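Local structure of BamaA.19900.a (Balamuthia mandrillaris, 6VZZ) at residues 16-21 against 62-67; 20-25 against 50-55; 239-244 against 258-263. The protein is a glucokinase that binds glucose and catalyses its phosphorylation, probably taking the phosphoryl group from ATP to give glucose 6-phosphate. One frame throughout, in Å; residues are numbered along the deposited sequence.

Interaction 1: residues 16-21 against 62-67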
loop_
_atom_site.group_PDB
_atom_site.type_symbol
_atom_site.label_atom_id
_atom_site.label_comp_id
_atom_site.label_asym_id
_atom_site.label_seq_id
_atom_site.Cartn_x
_atom_site.Cartn_y
_atom_site.Cartn_z
ATOM N N GLN A 16 19.121 14.204 37.453
ATOM C CA GLN A 16 20.271 15.092 37.611
ATOM C C GLN A 16 20.815 15.536 36.257
ATOM O O GLN A 16 21.096 16.723 36.045
ATOM C CB GLN A 16 21.360 14.398 38.432
ATOM N N GLU A 17 20.968 14.590 35.321
ATOM C CA GLU A 17 21.563 14.911 34.024
ATOM C C GLU A 17 20.715 15.920 33.263
ATOM O O GLU A 17 21.245 16.861 32.660
ATOM C CB GLU A 17 21.748 13.637 33.200
ATOM N N VAL A 18 19.392 15.748 33.293
ATOM C CA VAL A 18 18.491 16.689 32.631
ATOM C C VAL A 18 18.523 18.043 33.329
ATOM O O VAL A 18 18.611 19.096 32.685
ATOM C CB VAL A 18 17.066 16.109 32.591
ATOM C CG1 VAL A 18 16.062 17.165 32.154
ATOM C CG2 VAL A 18 17.027 14.905 31.675
ATOM N N THR A 19 18.441 18.036 34.659
ATOM C CA THR A 19 18.502 19.286 35.410
ATOM C C THR A 19 19.780 20.059 35.101
ATOM O O THR A 19 19.732 21.254 34.788
ATOM C CB THR A 19 18.386 19.000 36.905
ATOM O OG1 THR A 19 17.010 18.785 37.237
ATOM C CG2 THR A 19 18.920 20.155 37.712
ATOM N N GLN A 20 20.938 19.392 35.170
ATOM C CA GLN A 20 22.190 20.091 34.884
ATOM C C GLN A 20 22.220 20.603 33.447
ATOM O O GLN A 20 22.695 21.716 33.189
ATOM C CB GLN A 20 23.391 19.182 35.170
ATOM N N THR A 21 21.673 19.831 32.503
ATOM C CA THR A 21 21.722 20.226 31.095
ATOM C C THR A 21 20.877 21.469 30.831
ATOM O O THR A 21 21.316 22.394 30.135
ATOM C CB THR A 21 21.265 19.072 30.201
ATOM O OG1 THR A 21 22.179 17.978 30.335
ATOM C CG2 THR A 21 21.231 19.505 28.747
ATOM N N LEU A 62 17.707 15.741 24.055
ATOM C CA LEU A 62 17.689 15.488 25.489
ATOM C C LEU A 62 16.355 14.843 25.852
ATOM O O LEU A 62 15.303 15.487 25.756
ATOM C CB LEU A 62 17.892 16.795 26.252
ATOM C CG LEU A 62 17.759 16.705 27.767
ATOM C CD1 LEU A 62 18.968 15.984 28.347
ATOM C CD2 LEU A 62 17.575 18.087 28.375
ATOM N N GLN A 63 16.383 13.578 26.265
ATOM C CA GLN A 63 15.158 12.941 26.731
ATOM C C GLN A 63 14.901 13.385 28.162
ATOM O O GLN A 63 15.743 13.171 29.036
ATOM C CB GLN A 63 15.245 11.418 26.651
ATOM C CG GLN A 63 13.971 10.732 27.202
ATOM C CD GLN A 63 13.781 9.311 26.698
ATOM O OE1 GLN A 63 13.576 9.093 25.505
ATOM N NE2 GLN A 63 13.850 8.332 27.608
ATOM N N VAL A 64 13.748 14.002 28.410
ATOM C CA VAL A 64 13.494 14.524 29.748
ATOM C C VAL A 64 12.570 13.599 30.531
ATOM O O VAL A 64 12.701 13.495 31.755
ATOM C CB VAL A 64 12.931 15.958 29.719
ATOM C CG1 VAL A 64 13.631 16.790 28.659
ATOM C CG2 VAL A 64 11.446 15.957 29.515
ATOM N N LEU A 65 11.642 12.913 29.864
ATOM C CA LEU A 65 10.771 12.039 30.636
ATOM C C LEU A 65 10.152 10.958 29.764
ATOM O O LEU A 65 9.851 11.176 28.591
ATOM C CB LEU A 65 9.669 12.834 31.344
ATOM C CG LEU A 65 9.341 12.271 32.739
ATOM C CD1 LEU A 65 10.591 11.708 33.426
ATOM C CD2 LEU A 65 8.696 13.334 33.618
ATOM N N LYS A 66 9.971 9.790 30.369
ATOM C CA LYS A 66 9.203 8.698 29.796
ATOM C C LYS A 66 8.239 8.177 30.854
ATOM O O LYS A 66 8.494 8.283 32.057
ATOM C CB LYS A 66 10.104 7.555 29.289
ATOM C CG LYS A 66 10.841 6.774 30.369
ATOM C CD LYS A 66 11.444 5.482 29.798
ATOM C CE LYS A 66 12.094 4.632 30.885
ATOM N NZ LYS A 66 12.200 3.179 30.499
ATOM N N VAL A 67 7.123 7.618 30.400
ATOM C CA VAL A 67 6.047 7.224 31.300
ATOM C C VAL A 67 5.296 6.060 30.668
ATOM O O VAL A 67 5.248 5.927 29.442
ATOM C CB VAL A 67 5.123 8.437 31.603
ATOM C CG1 VAL A 67 4.408 8.902 30.347
ATOM C CG2 VAL A 67 4.120 8.117 32.708
#
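L62 opens the strand by presenting its two methyl groups to successive turns of the helix: CD1 is turned to V18, CD2 mainly to T21 one turn on. Its CB points toward the helix and CG lies anti to the backbone N (chi1 174°). From there CD1 meets V18 CG2 at 4.0 Å, while CD2 reaches T21 CG2 tip to tip at 3.9 Å. The two branches of T21 have separate partners: CG2, anti to the backbone N, meets L62, whereas OG1 turns back onto its own helix and donates to E17 O at 2.7 Å. That carbonyl also accepts from T21 N, the two donors arriving from opposite faces of its plane, so the polar branch is engaged locally and the apolar branch faces L62.

The CB of Q63 points away from the helix, and the residue takes part through its backbone, its carbonyl O lying 3.4 Å from V18 CG2. At V64 the two valines cross at about a right angle, V18 CG1 lying 4.1 Å from V64 CB. Of the V18 methyls, CG2 thus lies mainly over L62 and the Q63 carbonyl, CG1 against V64. The psi of -32° at V64 belongs to a classic beta bulge, in which V64 and L65 both face L50, and beyond it the strand runs away from the helix.

Strand 62-68 is an edge strand of the five-stranded mixed sheet, paired antiparallel with strand 47-54. V64 lies between V18 of helix 16-25 and V82 of helix 72-90, which also takes L65 through F78 and V82.

Interaction 2: residues 20-25 against 50-55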
loop_
_atom_site.group_PDB
_atom_site.type_symbol
_atom_site.label_atom_id
_atom_site.label_comp_id
_atom_site.label_asym_id
_atom_site.label_seq_id
_atom_site.Cartn_x
_atom_site.Cartn_y
_atom_site.Cartn_z
ATOM N N GLN A 20 20.938 19.392 35.170
ATOM C CA GLN A 20 22.190 20.091 34.884
ATOM C C GLN A 20 22.220 20.603 33.447
ATOM O O GLN A 20 22.695 21.716 33.189
ATOM C CB GLN A 20 23.391 19.182 35.170
ATOM N N THR A 21 21.673 19.831 32.503
ATOM C CA THR A 21 21.722 20.226 31.095
ATOM C C THR A 21 20.877 21.469 30.831
ATOM O O THR A 21 21.316 22.394 30.135
ATOM C CB THR A 21 21.265 19.072 30.201
ATOM O OG1 THR A 21 22.179 17.978 30.335
ATOM C CG2 THR A 21 21.231 19.505 28.747
ATOM N N LEU A 22 19.655 21.507 31.367
ATOM C CA LEU A 22 18.794 22.661 31.124
ATOM C C LEU A 22 19.360 23.930 31.752
ATOM O O LEU A 22 19.099 25.031 31.259
ATOM C CB LEU A 22 17.386 22.382 31.641
ATOM C CG LEU A 22 16.744 21.177 30.953
ATOM C CD1 LEU A 22 15.434 20.808 31.616
ATOM C CD2 LEU A 22 16.549 21.456 29.468
ATOM N N LYS A 23 20.135 23.805 32.835
ATOM C CA LYS A 23 20.806 24.982 33.380
ATOM C C LYS A 23 21.824 25.526 32.389
ATOM O O LYS A 23 21.948 26.743 32.223
ATOM C CB LYS A 23 21.483 24.663 34.714
ATOM C CG LYS A 23 20.534 24.253 35.833
ATOM C CD LYS A 23 21.244 24.204 37.186
ATOM C CE LYS A 23 20.409 23.446 38.213
ATOM N NZ LYS A 23 20.773 23.830 39.599
ATOM N N GLN A 24 22.553 24.638 31.709
ATOM C CA GLN A 24 23.502 25.094 30.700
ATOM C C GLN A 24 22.786 25.755 29.526
ATOM O O GLN A 24 23.277 26.740 28.966
ATOM C CB GLN A 24 24.367 23.923 30.219
ATOM C CG GLN A 24 25.368 23.386 31.255
ATOM C CD GLN A 24 26.117 22.137 30.780
ATOM O OE1 GLN A 24 25.518 21.180 30.272
ATOM N NE2 GLN A 24 27.436 22.143 30.951
ATOM N N TRP A 25 21.611 25.242 29.153
ATOM C CA TRP A 25 20.907 25.755 27.981
ATOM C C TRP A 25 20.439 27.189 28.177
ATOM O O TRP A 25 20.551 28.017 27.264
ATOM C CB TRP A 25 19.703 24.870 27.661
ATOM C CG TRP A 25 20.031 23.638 26.894
ATOM C CD1 TRP A 25 21.270 23.109 26.676
ATOM C CD2 TRP A 25 19.102 22.781 26.225
ATOM N NE1 TRP A 25 21.169 21.968 25.915
ATOM C CE2 TRP A 25 19.850 21.741 25.627
ATOM C CE3 TRP A 25 17.710 22.786 26.078
ATOM C CZ2 TRP A 25 19.254 20.716 24.892
ATOM C CZ3 TRP A 25 17.118 21.770 25.348
ATOM C CH2 TRP A 25 17.891 20.748 24.763
ATOM N N LEU A 50 9.304 11.947 25.901
ATOM C CA LEU A 50 9.330 13.354 25.537
ATOM C C LEU A 50 10.776 13.806 25.512
ATOM O O LEU A 50 11.575 13.392 26.357
ATOM C CB LEU A 50 8.508 14.211 26.515
ATOM C CG LEU A 50 8.251 15.673 26.134
ATOM C CD1 LEU A 50 6.892 16.121 26.607
ATOM C CD2 LEU A 50 9.321 16.582 26.695
ATOM N N ALA A 51 11.111 14.653 24.541
ATOM C CA ALA A 51 12.480 15.110 24.384
ATOM C C ALA A 51 12.491 16.555 23.915
ATOM O O ALA A 51 11.522 17.053 23.337
ATOM C CB ALA A 51 13.263 14.234 23.399
ATOM N N LEU A 52 13.616 17.218 24.170
ATOM C CA LEU A 52 13.862 18.577 23.726
ATOM C C LEU A 52 15.130 18.617 22.888
ATOM O O LEU A 52 16.056 17.823 23.090
ATOM C CB LEU A 52 14.012 19.534 24.904
ATOM C CG LEU A 52 12.999 19.433 26.034
ATOM C CD1 LEU A 52 13.409 20.375 27.155
ATOM C CD2 LEU A 52 11.583 19.734 25.549
ATOM N N ALA A 53 15.163 19.549 21.942
ATOM C CA ALA A 53 16.374 19.818 21.182
ATOM C C ALA A 53 16.405 21.299 20.831
ATOM O O ALA A 53 15.374 21.884 20.486
ATOM C CB ALA A 53 16.459 18.961 19.914
ATOM N N ARG A 54 17.583 21.905 20.950
ATOM C CA ARG A 54 17.725 23.301 20.581
ATOM C C ARG A 54 17.808 23.432 19.065
ATOM O O ARG A 54 17.951 22.449 18.336
ATOM C CB ARG A 54 18.963 23.912 21.241
ATOM C CG ARG A 54 18.913 23.949 22.759
ATOM C CD ARG A 54 20.265 24.306 23.335
ATOM N NE ARG A 54 21.259 23.298 22.999
ATOM C CZ ARG A 54 22.563 23.421 23.228
ATOM N NH1 ARG A 54 23.035 24.522 23.798
ATOM N NH2 ARG A 54 23.394 22.442 22.876
ATOM N N ALA A 55 17.726 24.675 18.593
ATOM C CA ALA A 55 17.787 24.937 17.158
ATOM C C ALA A 55 19.057 24.374 16.528
ATOM O O ALA A 55 19.028 23.890 15.392
ATOM C CB ALA A 55 17.693 26.441 16.904
#
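W25 and R54 lie flat on each other, the guanidinium stacked on the indole with planes 8° and centres 3.9 Å apart. A bend at chi3 (-63°) turns R54 NE to follow the ring. CD sits almost on the normal of the five-membered ring, a CH-pi contact at 3.4 Å from its centroid, and CG lies over the six-membered ring, nearest W25 CD2 and CE3 (3.7 Å). T21 CG2, one turn earlier, lies against the opposite indole face, offset toward the rim.

L52 approaches the far end of the ring, its CB 3.9 Å from W25 CZ3. Its carbonyl O lies at the ring edge, 3.8 Å from W25 CH2. Beyond the indole, L22 and L52 cross at about a right angle, with L22 CD2 to L52 CD1 at 4.0 Å. L22 and W25 thus pack helix 16-25 against strand 47-54 of the five-stranded sheet, and L22 also touches L89 and L90 of helix 72-90.

W25 NE1 and R54 NE, 3.2 Å apart, are both donors and form no hydrogen bond. The flat stack is consistent with cation-pi and dispersion attraction, and the salt bridge from R54 NH2 to D57 would partly balance the arginine charge and hold the guanidinium.

Interaction 3: residues 239-244 against 258-263. With BGC (beta-D-glucopyranose), chain B.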
loop_
_atom_site.group_PDB
_atom_site.type_symbol
_atom_site.label_atom_id
_atom_site.label_comp_id
_atom_site.label_asym_id
_atom_site.label_seq_id
_atom_site.Cartn_x
_atom_site.Cartn_y
_atom_site.Cartn_z
ATOM N N ARG A 239 -5.157 -23.745 12.507
ATOM C CA ARG A 239 -5.558 -23.834 13.908
ATOM C C ARG A 239 -5.203 -22.556 14.662
ATOM O O ARG A 239 -6.015 -22.044 15.442
ATOM C CB ARG A 239 -4.918 -25.054 14.570
ATOM C CG ARG A 239 -5.395 -26.404 14.017
ATOM C CD ARG A 239 -5.105 -27.562 14.973
ATOM N NE ARG A 239 -3.698 -27.638 15.361
ATOM C CZ ARG A 239 -2.747 -28.250 14.652
ATOM N NH1 ARG A 239 -3.040 -28.856 13.504
ATOM N NH2 ARG A 239 -1.493 -28.260 15.091
ATOM N N LEU A 240 -4.005 -22.012 14.422
ATOM C CA LEU A 240 -3.591 -20.796 15.115
ATOM C C LEU A 240 -4.486 -19.618 14.752
ATOM O O LEU A 240 -4.903 -18.853 15.630
ATOM C CB LEU A 240 -2.130 -20.476 14.794
ATOM C CG LEU A 240 -1.667 -19.057 15.138
ATOM C CD1 LEU A 240 -1.717 -18.795 16.644
ATOM C CD2 LEU A 240 -0.279 -18.821 14.598
ATOM N N LEU A 241 -4.783 -19.454 13.460
ATOM C CA LEU A 241 -5.656 -18.369 13.030
ATOM C C LEU A 241 -7.060 -18.520 13.611
ATOM O O LEU A 241 -7.686 -17.529 14.005
ATOM C CB LEU A 241 -5.698 -18.324 11.507
ATOM C CG LEU A 241 -4.371 -18.026 10.807
ATOM C CD1 LEU A 241 -4.513 -18.134 9.296
ATOM C CD2 LEU A 241 -3.843 -16.649 11.203
ATOM N N GLU A 242 -7.571 -19.753 13.683
ATOM C CA GLU A 242 -8.899 -19.964 14.248
ATOM C C GLU A 242 -8.905 -19.745 15.755
ATOM O O GLU A 242 -9.901 -19.265 16.310
ATOM C CB GLU A 242 -9.399 -21.368 13.909
ATOM C CG GLU A 242 -9.770 -21.548 12.452
ATOM C CD GLU A 242 -10.152 -22.983 12.091
ATOM O OE1 GLU A 242 -10.292 -23.269 10.882
ATOM O OE2 GLU A 242 -10.323 -23.822 13.006
ATOM N N TYR A 243 -7.808 -20.088 16.429
ATOM C CA TYR A 243 -7.706 -19.856 17.866
ATOM C C TYR A 243 -7.723 -18.363 18.173
ATOM O O TYR A 243 -8.513 -17.894 19.002
ATOM C CB TYR A 243 -6.431 -20.524 18.381
ATOM C CG TYR A 243 -6.076 -20.337 19.842
ATOM C CD1 TYR A 243 -5.344 -19.225 20.270
ATOM C CD2 TYR A 243 -6.405 -21.305 20.782
ATOM C CE1 TYR A 243 -4.989 -19.070 21.596
ATOM C CE2 TYR A 243 -6.055 -21.161 22.106
ATOM C CZ TYR A 243 -5.350 -20.048 22.513
ATOM O OH TYR A 243 -5.007 -19.920 23.840
ATOM N N ILE A 244 -6.869 -17.594 17.488
ATOM C CA ILE A 244 -6.832 -16.154 17.716
ATOM C C ILE A 244 -8.140 -15.511 17.279
ATOM O O ILE A 244 -8.682 -14.645 17.977
ATOM C CB ILE A 244 -5.625 -15.528 16.997
ATOM C CG1 ILE A 244 -4.331 -16.113 17.557
ATOM C CG2 ILE A 244 -5.645 -14.014 17.138
ATOM C CD1 ILE A 244 -3.108 -15.492 16.996
ATOM N N GLU A 258 -1.476 -7.578 12.992
ATOM C CA GLU A 258 -1.114 -7.119 14.331
ATOM C C GLU A 258 -1.613 -8.066 15.421
ATOM O O GLU A 258 -1.069 -8.063 16.532
ATOM C CB GLU A 258 -1.656 -5.707 14.575
ATOM C CG GLU A 258 -1.190 -5.087 15.892
ATOM C CD GLU A 258 -1.639 -3.643 16.076
ATOM O OE1 GLU A 258 -1.172 -2.770 15.317
ATOM O OE2 GLU A 258 -2.464 -3.378 16.981
ATOM N N ASP A 259 -2.616 -8.893 15.132
ATOM C CA ASP A 259 -3.068 -9.832 16.149
ATOM C C ASP A 259 -2.052 -10.935 16.402
ATOM O O ASP A 259 -2.174 -11.660 17.399
ATOM C CB ASP A 259 -4.427 -10.414 15.760
ATOM C CG ASP A 259 -5.536 -9.364 15.786
ATOM O OD1 ASP A 259 -5.426 -8.405 16.587
ATOM O OD2 ASP A 259 -6.515 -9.492 15.016
ATOM N N ILE A 260 -1.041 -11.062 15.541
ATOM C CA ILE A 260 0.079 -11.955 15.774
ATOM C C ILE A 260 1.389 -11.186 15.915
ATOM O O ILE A 260 2.190 -11.468 16.820
ATOM C CB ILE A 260 0.180 -13.003 14.646
ATOM C CG1 ILE A 260 -0.977 -13.998 14.743
ATOM C CG2 ILE A 260 1.526 -13.710 14.654
ATOM C CD1 ILE A 260 -0.990 -15.014 13.612
ATOM N N VAL A 261 1.596 -10.186 15.064
ATOM C CA VAL A 261 2.870 -9.493 14.969
ATOM C C VAL A 261 2.822 -8.289 15.897
ATOM O O VAL A 261 2.693 -7.144 15.449
ATOM C CB VAL A 261 3.177 -9.088 13.514
ATOM C CG1 VAL A 261 4.599 -8.563 13.387
ATOM C CG2 VAL A 261 2.939 -10.262 12.584
ATOM N N SER A 262 2.927 -8.550 17.197
ATOM C CA SER A 262 2.904 -7.524 18.233
ATOM C C SER A 262 3.264 -8.200 19.543
ATOM O O SER A 262 3.389 -9.425 19.613
ATOM C CB SER A 262 1.541 -6.838 18.337
ATOM O OG SER A 262 0.574 -7.763 18.784
ATOM N N GLY A 263 3.424 -7.394 20.585
ATOM C CA GLY A 263 3.672 -7.963 21.889
ATOM C C GLY A 263 2.561 -8.892 22.338
ATOM O O GLY A 263 2.815 -10.060 22.645
HETATM C C2 BGC B . -1.476 1.793 14.935
HETATM C C3 BGC B . -0.486 2.541 14.056
HETATM C C4 BGC B . 0.888 2.556 14.713
HETATM C C5 BGC B . 1.307 1.128 15.042
HETATM C C6 BGC B . 2.643 1.024 15.740
HETATM C C1 BGC B . -0.928 0.405 15.227
HETATM O O1 BGC B . -1.827 -0.349 15.955
HETATM O O2 BGC B . -2.739 1.704 14.287
HETATM O O3 BGC B . -0.942 3.863 13.805
HETATM O O4 BGC B . 1.846 3.112 13.824
HETATM O O5 BGC B . 0.321 0.538 15.900
HETATM O O6 BGC B . 2.739 1.932 16.817
#
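I244 and I260 share a side-chain shape, each with CG1 anti to its own carbonyl carbon (chi1 -62° and -70°) and CD1 extended beyond, and they cross at about a right angle. The I244 CD1 methyl lies 3.4 Å from I260 CG1, while its other branch, CG2, rests against D259 CB at 4.0 Å. I260 sends its own CD1 to the helix, meeting L240 CD2 tip to tip at 4.0 Å and L241 CD2 crosswise at 4.1 Å. One isoleucine is thus received among three apolar side chains spanning a helical turn, with no hydrogen bond between the segments.

The other side of 258-263 serves the glucose pocket. The extended E258 side chain accepts a hydrogen bond from glucose O1 at OE1, 2.6 Å away. OE1 also receives L195 N, and OE2 is held by a salt bridge to R264 and a hydrogen bond from N116; these bonds on both oxygens would fix the carboxylate's orientation toward the sugar. S262 OG donates to E258 O at 2.8 Å, almost in line with the carbonyl bond (168°), and also binds G265 N as N-cap of helix 263-276.

The D259 carboxylate turns to Y249 OH at the end of helix 234-249. L240 and I260 extend the core to L311 and F315 of helix 303-327, and I244 to I268 of helix 263-276, placing the loop among three helices.

How the interactions relate
Interactions 1 and 2 form one continuous packed region, their centres 8 Å apart: both start from helix 16-25, sharing Q20 and T21, and end on neighbouring strands of the five-stranded sheet, joined by a probable hydrogen bond from L62 N to L52 O (2.8 Å). Interaction 3 stands apart on the opposite side of the chain's centre, about 38 Å from interaction 1 and 43 Å from interaction 2 between centres. Among the three, it alone holds a glucose-binding residue, E258. The link of the first two to the pocket is topological: strand 62-68 is one edge of the sheet, whereas strand 141-145, which ends in the glucose-binding N145, is the other.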